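Local coordinates for methionyl-tRNA formyltransferase (Clostridium thermocellum, PDB 1ZGH), which probably transfers a formyl group from 10-formyltetrahydrofolate to the amino group of methionine carried by the initiator tRNA, at residues 35-49 with 160-173. Sequence-based numbering, arbitrary orientation.
Sequences IATTKSWNIKNAQKF and FMRASKIIFNDMIP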
loop_
_atom_site.group_PDB
_atom_site.type_symbol
_atom_site.label_atom_id
_atom_site.label_comp_id
_atom_site.label_asym_id
_atom_site.label_seq_id
_atom_site.Cartn_x
_atom_site.Cartn_y
_atom_site.Cartn_z
ATOM N N ILE A 35 7.473 10.344 8.773
ATOM C CA ILE A 35 6.677 9.695 7.733
ATOM C C ILE A 35 7.601 9.166 6.643
ATOM O O ILE A 35 8.198 9.928 5.890
ATOM C CB ILE A 35 5.623 10.644 7.111
ATOM C CG1 ILE A 35 4.794 11.290 8.234
ATOM C CG2 ILE A 35 4.693 9.863 6.124
ATOM C CD1 ILE A 35 3.679 12.197 7.760
ATOM N N ALA A 36 7.676 7.846 6.539
ATOM C CA ALA A 36 8.485 7.209 5.510
ATOM C C ALA A 36 7.545 6.625 4.468
ATOM O O ALA A 36 6.744 5.745 4.751
ATOM C CB ALA A 36 9.386 6.141 6.134
ATOM N N THR A 37 7.578 7.165 3.267
ATOM C CA THR A 37 6.625 6.701 2.241
ATOM C C THR A 37 7.198 6.922 0.856
ATOM O O THR A 37 8.040 7.823 0.650
ATOM C CB THR A 37 5.274 7.461 2.379
ATOM O OG1 THR A 37 4.237 6.801 1.632
ATOM C CG2 THR A 37 5.426 8.955 1.948
ATOM N N THR A 38 6.689 6.128 -0.085
ATOM C CA THR A 38 6.896 6.339 -1.498
ATOM C C THR A 38 5.539 6.474 -2.205
ATOM O O THR A 38 4.471 6.304 -1.596
ATOM C CB THR A 38 7.719 5.176 -2.078
ATOM O OG1 THR A 38 6.981 3.992 -1.907
ATOM C CG2 THR A 38 9.017 5.050 -1.322
ATOM N N LYS A 39 5.631 6.777 -3.494
ATOM C CA LYS A 39 4.526 7.095 -4.419
ATOM C C LYS A 39 4.156 8.547 -4.326
ATOM O O LYS A 39 4.057 9.115 -3.234
ATOM C CB LYS A 39 3.297 6.218 -4.255
ATOM C CG LYS A 39 3.585 4.718 -4.292
ATOM C CD LYS A 39 4.223 4.222 -5.635
ATOM C CE LYS A 39 4.115 2.717 -5.718
ATOM N NZ LYS A 39 4.733 2.130 -6.956
ATOM N N SER A 40 3.976 9.165 -5.486
ATOM C CA SER A 40 3.767 10.594 -5.565
ATOM C C SER A 40 2.619 11.076 -4.667
ATOM O O SER A 40 2.721 12.116 -4.023
ATOM C CB SER A 40 3.520 10.999 -7.043
ATOM O OG SER A 40 2.344 10.400 -7.558
ATOM N N TRP A 41 1.503 10.341 -4.632
ATOM C CA TRP A 41 0.318 10.831 -3.883
ATOM C C TRP A 41 0.597 10.819 -2.359
ATOM O O TRP A 41 0.174 11.707 -1.632
ATOM C CB TRP A 41 -0.953 10.041 -4.254
ATOM C CG TRP A 41 -0.805 8.546 -4.119
ATOM C CD1 TRP A 41 -0.980 7.810 -3.000
ATOM C CD2 TRP A 41 -0.393 7.629 -5.140
ATOM N NE1 TRP A 41 -0.737 6.475 -3.254
ATOM C CE2 TRP A 41 -0.344 6.344 -4.557
ATOM C CE3 TRP A 41 -0.088 7.766 -6.495
ATOM C CZ2 TRP A 41 -0.036 5.207 -5.297
ATOM C CZ3 TRP A 41 0.265 6.655 -7.210
ATOM C CH2 TRP A 41 0.282 5.391 -6.616
ATOM N N ASN A 42 1.341 9.817 -1.890
ATOM C CA ASN A 42 1.668 9.716 -0.465
ATOM C C ASN A 42 2.625 10.817 -0.057
ATOM O O ASN A 42 2.495 11.399 1.004
ATOM C CB ASN A 42 2.319 8.368 -0.138
ATOM C CG ASN A 42 1.328 7.202 -0.188
ATOM O OD1 ASN A 42 0.232 7.304 0.336
ATOM N ND2 ASN A 42 1.725 6.117 -0.829
ATOM N N ILE A 43 3.608 11.094 -0.907
ATOM C CA ILE A 43 4.569 12.158 -0.637
ATOM C C ILE A 43 3.886 13.529 -0.584
ATOM O O ILE A 43 4.182 14.354 0.287
ATOM C CB ILE A 43 5.702 12.142 -1.684
ATOM C CG1 ILE A 43 6.492 10.828 -1.580
ATOM C CG2 ILE A 43 6.633 13.364 -1.487
ATOM C CD1 ILE A 43 7.447 10.607 -2.770
ATOM N N LYS A 44 3.013 13.784 -1.554
ATOM C CA LYS A 44 2.224 15.003 -1.581
ATOM C C LYS A 44 1.430 15.119 -0.281
ATOM O O LYS A 44 1.395 16.173 0.307
ATOM C CB LYS A 44 1.275 15.044 -2.796
ATOM C CG LYS A 44 0.191 16.187 -2.747
ATOM C CD LYS A 44 -0.828 16.158 -3.940
ATOM C CE LYS A 44 -1.668 14.859 -4.069
ATOM N NZ LYS A 44 -2.650 14.568 -2.961
ATOM N N ASN A 45 0.775 14.034 0.127
ATOM C CA ASN A 45 -0.097 14.037 1.302
ATOM C C ASN A 45 0.704 14.225 2.600
ATOM O O ASN A 45 0.226 14.857 3.552
ATOM C CB ASN A 45 -0.943 12.740 1.361
ATOM C CG ASN A 45 -2.119 12.737 0.366
ATOM O OD1 ASN A 45 -2.529 13.783 -0.123
ATOM N ND2 ASN A 45 -2.667 11.557 0.085
ATOM N N ALA A 46 1.931 13.717 2.605
ATOM C CA ALA A 46 2.840 13.876 3.725
ATOM C C ALA A 46 3.321 15.309 3.836
ATOM O O ALA A 46 3.381 15.846 4.948
ATOM C CB ALA A 46 4.028 12.911 3.600
ATOM N N GLN A 47 3.667 15.929 2.704
ATOM C CA GLN A 47 4.084 17.362 2.693
ATOM C C GLN A 47 2.947 18.270 3.180
ATOM O O GLN A 47 3.162 19.192 3.967
ATOM C CB GLN A 47 4.538 17.791 1.296
ATOM C CG GLN A 47 5.836 17.104 0.843
ATOM C CD GLN A 47 6.153 17.306 -0.626
ATOM O OE1 GLN A 47 5.268 17.584 -1.440
ATOM N NE2 GLN A 47 7.422 17.136 -0.981
ATOM N N LYS A 48 1.730 17.967 2.724
ATOM C CA LYS A 48 0.530 18.683 3.161
ATOM C C LYS A 48 0.316 18.516 4.666
ATOM O O LYS A 48 0.064 19.501 5.385
ATOM C CB LYS A 48 -0.677 18.162 2.380
ATOM C CG LYS A 48 -1.953 18.869 2.661
ATOM N N PHE A 49 0.450 17.274 5.145
ATOM C CA PHE A 49 0.279 16.970 6.568
ATOM C C PHE A 49 1.333 17.710 7.406
ATOM O O PHE A 49 1.016 18.275 8.476
ATOM C CB PHE A 49 0.344 15.455 6.825
ATOM C CG PHE A 49 0.187 15.096 8.264
ATOM C CD1 PHE A 49 1.289 15.124 9.124
ATOM C CD2 PHE A 49 -1.058 14.773 8.788
ATOM C CE1 PHE A 49 1.152 14.834 10.486
ATOM C CE2 PHE A 49 -1.196 14.488 10.161
ATOM C CZ PHE A 49 -0.079 14.535 11.002
ATOM N N PHE A 160 -5.231 3.281 -4.235
ATOM C CA PHE A 160 -4.118 3.720 -3.367
ATOM C C PHE A 160 -4.288 5.175 -2.928
ATOM O O PHE A 160 -4.007 5.519 -1.771
ATOM C CB PHE A 160 -2.749 3.487 -4.026
ATOM C CG PHE A 160 -2.348 2.065 -4.134
ATOM C CD1 PHE A 160 -2.490 1.186 -3.064
ATOM C CD2 PHE A 160 -1.724 1.604 -5.285
ATOM C CE1 PHE A 160 -2.074 -0.116 -3.175
ATOM C CE2 PHE A 160 -1.317 0.310 -5.381
ATOM C CZ PHE A 160 -1.472 -0.545 -4.314
HETATM N N MSE A 161 -4.783 6.034 -3.815
HETATM C CA MSE A 161 -5.057 7.419 -3.411
HETATM C C MSE A 161 -6.232 7.528 -2.421
HETATM O O MSE A 161 -6.218 8.342 -1.519
HETATM C CB MSE A 161 -5.284 8.330 -4.637
HETATM C CG MSE A 161 -4.036 8.419 -5.507
HETATM SE SE MSE A 161 -4.335 9.667 -7.008
HETATM C CE MSE A 161 -5.606 8.864 -7.865
ATOM N N ARG A 162 -7.249 6.699 -2.608
ATOM C CA ARG A 162 -8.378 6.616 -1.685
ATOM C C ARG A 162 -7.898 6.151 -0.286
ATOM O O ARG A 162 -8.272 6.738 0.734
ATOM C CB ARG A 162 -9.412 5.639 -2.280
ATOM C CG ARG A 162 -10.708 5.460 -1.508
ATOM C CD ARG A 162 -11.621 4.407 -2.240
ATOM N NE ARG A 162 -11.839 4.728 -3.652
ATOM C CZ ARG A 162 -11.896 3.867 -4.658
ATOM N NH1 ARG A 162 -11.825 2.566 -4.434
ATOM N NH2 ARG A 162 -12.069 4.318 -5.907
ATOM N N ALA A 163 -7.027 5.147 -0.260
ATOM C CA ALA A 163 -6.457 4.636 0.984
ATOM C C ALA A 163 -5.593 5.692 1.671
ATOM O O ALA A 163 -5.685 5.896 2.894
ATOM C CB ALA A 163 -5.645 3.414 0.692
ATOM N N SER A 164 -4.759 6.357 0.871
ATOM C CA SER A 164 -3.838 7.386 1.358
ATOM C C SER A 164 -4.615 8.502 2.047
ATOM O O SER A 164 -4.228 8.972 3.138
ATOM C CB SER A 164 -2.980 7.931 0.212
ATOM O OG SER A 164 -1.946 8.772 0.701
ATOM N N LYS A 165 -5.724 8.915 1.424
ATOM C CA LYS A 165 -6.580 9.932 2.003
ATOM C C LYS A 165 -7.158 9.489 3.369
ATOM O O LYS A 165 -7.190 10.274 4.301
ATOM C CB LYS A 165 -7.657 10.363 1.014
ATOM C CG LYS A 165 -8.585 11.450 1.483
ATOM C CD LYS A 165 -9.399 12.094 0.298
ATOM C CE LYS A 165 -10.598 12.867 0.765
ATOM N NZ LYS A 165 -11.165 13.763 -0.324
ATOM N N ILE A 166 -7.577 8.233 3.490
ATOM C CA ILE A 166 -8.042 7.688 4.774
ATOM C C ILE A 166 -6.916 7.678 5.815
ATOM O O ILE A 166 -7.133 8.028 6.981
ATOM C CB ILE A 166 -8.655 6.258 4.586
ATOM C CG1 ILE A 166 -9.955 6.381 3.775
ATOM C CG2 ILE A 166 -8.896 5.561 5.959
ATOM C CD1 ILE A 166 -10.591 5.043 3.256
ATOM N N ILE A 167 -5.714 7.299 5.393
ATOM C CA ILE A 167 -4.598 7.175 6.284
ATOM C C ILE A 167 -4.199 8.560 6.836
ATOM O O ILE A 167 -4.006 8.756 8.065
ATOM C CB ILE A 167 -3.412 6.487 5.596
ATOM C CG1 ILE A 167 -3.712 4.989 5.460
ATOM C CG2 ILE A 167 -2.110 6.668 6.403
ATOM C CD1 ILE A 167 -2.737 4.232 4.520
ATOM N N PHE A 168 -4.089 9.517 5.929
ATOM C CA PHE A 168 -3.631 10.864 6.289
ATOM C C PHE A 168 -4.680 11.742 6.951
ATOM O O PHE A 168 -4.325 12.540 7.833
ATOM C CB PHE A 168 -3.023 11.588 5.087
ATOM C CG PHE A 168 -1.595 11.169 4.802
ATOM C CD1 PHE A 168 -0.557 11.708 5.530
ATOM C CD2 PHE A 168 -1.306 10.227 3.820
ATOM C CE1 PHE A 168 0.774 11.323 5.295
ATOM C CE2 PHE A 168 0.017 9.834 3.555
ATOM C CZ PHE A 168 1.072 10.407 4.313
ATOM N N ASN A 169 -5.941 11.600 6.561
ATOM C CA ASN A 169 -6.980 12.507 7.087
ATOM C C ASN A 169 -7.646 11.961 8.335
ATOM O O ASN A 169 -8.095 12.731 9.162
ATOM C CB ASN A 169 -8.031 12.820 6.023
ATOM C CG ASN A 169 -7.480 13.679 4.869
ATOM O OD1 ASN A 169 -6.314 14.099 4.866
ATOM N ND2 ASN A 169 -8.336 13.965 3.907
ATOM N N ASP A 170 -7.661 10.639 8.500
ATOM C CA ASP A 170 -8.382 9.995 9.608
ATOM C C ASP A 170 -7.444 9.218 10.535
ATOM O O ASP A 170 -7.369 9.516 11.733
ATOM C CB ASP A 170 -9.470 9.085 9.027
ATOM C CG ASP A 170 -10.248 8.311 10.092
ATOM O OD1 ASP A 170 -11.096 7.476 9.688
ATOM O OD2 ASP A 170 -10.041 8.527 11.319
HETATM N N MSE A 171 -6.700 8.259 9.993
HETATM C CA MSE A 171 -5.953 7.329 10.827
HETATM C C MSE A 171 -4.747 7.941 11.567
HETATM O O MSE A 171 -4.610 7.742 12.777
HETATM C CB MSE A 171 -5.547 6.087 10.036
HETATM C CG MSE A 171 -6.751 5.361 9.451
HETATM SE SE MSE A 171 -6.247 3.726 8.540
HETATM C CE MSE A 171 -6.199 2.488 10.078
ATOM N N ILE A 172 -3.882 8.646 10.846
ATOM C CA ILE A 172 -2.725 9.282 11.437
ATOM C C ILE A 172 -3.129 10.297 12.535
ATOM O O ILE A 172 -2.648 10.186 13.645
ATOM C CB ILE A 172 -1.728 9.836 10.374
ATOM C CG1 ILE A 172 -0.988 8.647 9.729
ATOM C CG2 ILE A 172 -0.672 10.753 11.026
ATOM C CD1 ILE A 172 -0.025 8.998 8.608
ATOM N N PRO A 173 -4.043 11.243 12.250
ATOM C CA PRO A 173 -4.512 12.140 13.331
ATOM C C PRO A 173 -5.053 11.434 14.586
ATOM O O PRO A 173 -4.763 11.853 15.717
ATOM C CB PRO A 173 -5.614 12.952 12.652
ATOM C CG PRO A 173 -5.223 12.954 11.224
ATOM C CD PRO A 173 -4.685 11.576 10.970
HETATM O O HOH W 1 -4.360 10.550 -2.049
#
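Phe-168 of helix 156-178 drops as a knob into a hole formed by Asn-42, Asn-45, Ala-46 and Phe-49 on helix 40-52. From its CB, CG is set on the backbone-N side, anti to the carbonyl carbon (chi1 -80°), and carries the ring into that hole. Followed outward, CG and CD2 lie against CB of Asn-45, which sits over one ring face 3.8 Å from the Phe-168 centroid; CD1 passes the Asn-45 carbonyl and CB of Phe-49, CE1 reaches CA of Ala-46 at 3.6 Å, CE2 lies between Asn-45 CB and the backbone O of Asn-42, and CZ ends beside that same O. At the ring edge waits CD1 of Ile-35, from strand 31-36, so the knob spans the seam between helix and sheet. One turn earlier, Ser-164 OG links two amides: it donates to Asn-42 OD1 (2.7 Å), tilted from the carbonyl plane, and accepts from Asn-45 ND2 (2.9 Å) in the amide plane. Asn-42 is itself held flat by ND2 giving a nearly straight bond to Thr-38 O, and Asn-45 ND2 also reaches a water that donates to Met-161 O. Next along, the Trp-41 indole is sandwiched between CB of Lys-39 and CG of selenomethionine Met-161, which lies over the opposite face 3.5 Å from Trp-41 CG, while Phe-160 CB meets Trp-41 CZ2 obliquely. At the far end Ile-172 CG2 touches Phe-49 CZ. The axes of 40-49 and 160-173 approach to 9.7 Å and run at 22° to each other, on one side of the mixed sheet; beneath, Ile-167 and Ile-172 rest on Phe-103 of strand 100-104. Between aromatic packing at both ends, the two Ser-164 hydrogen bonds satisfy buried Ser-164 OG and Asn-42 OD1 and probably set the helices' lengthwise fit.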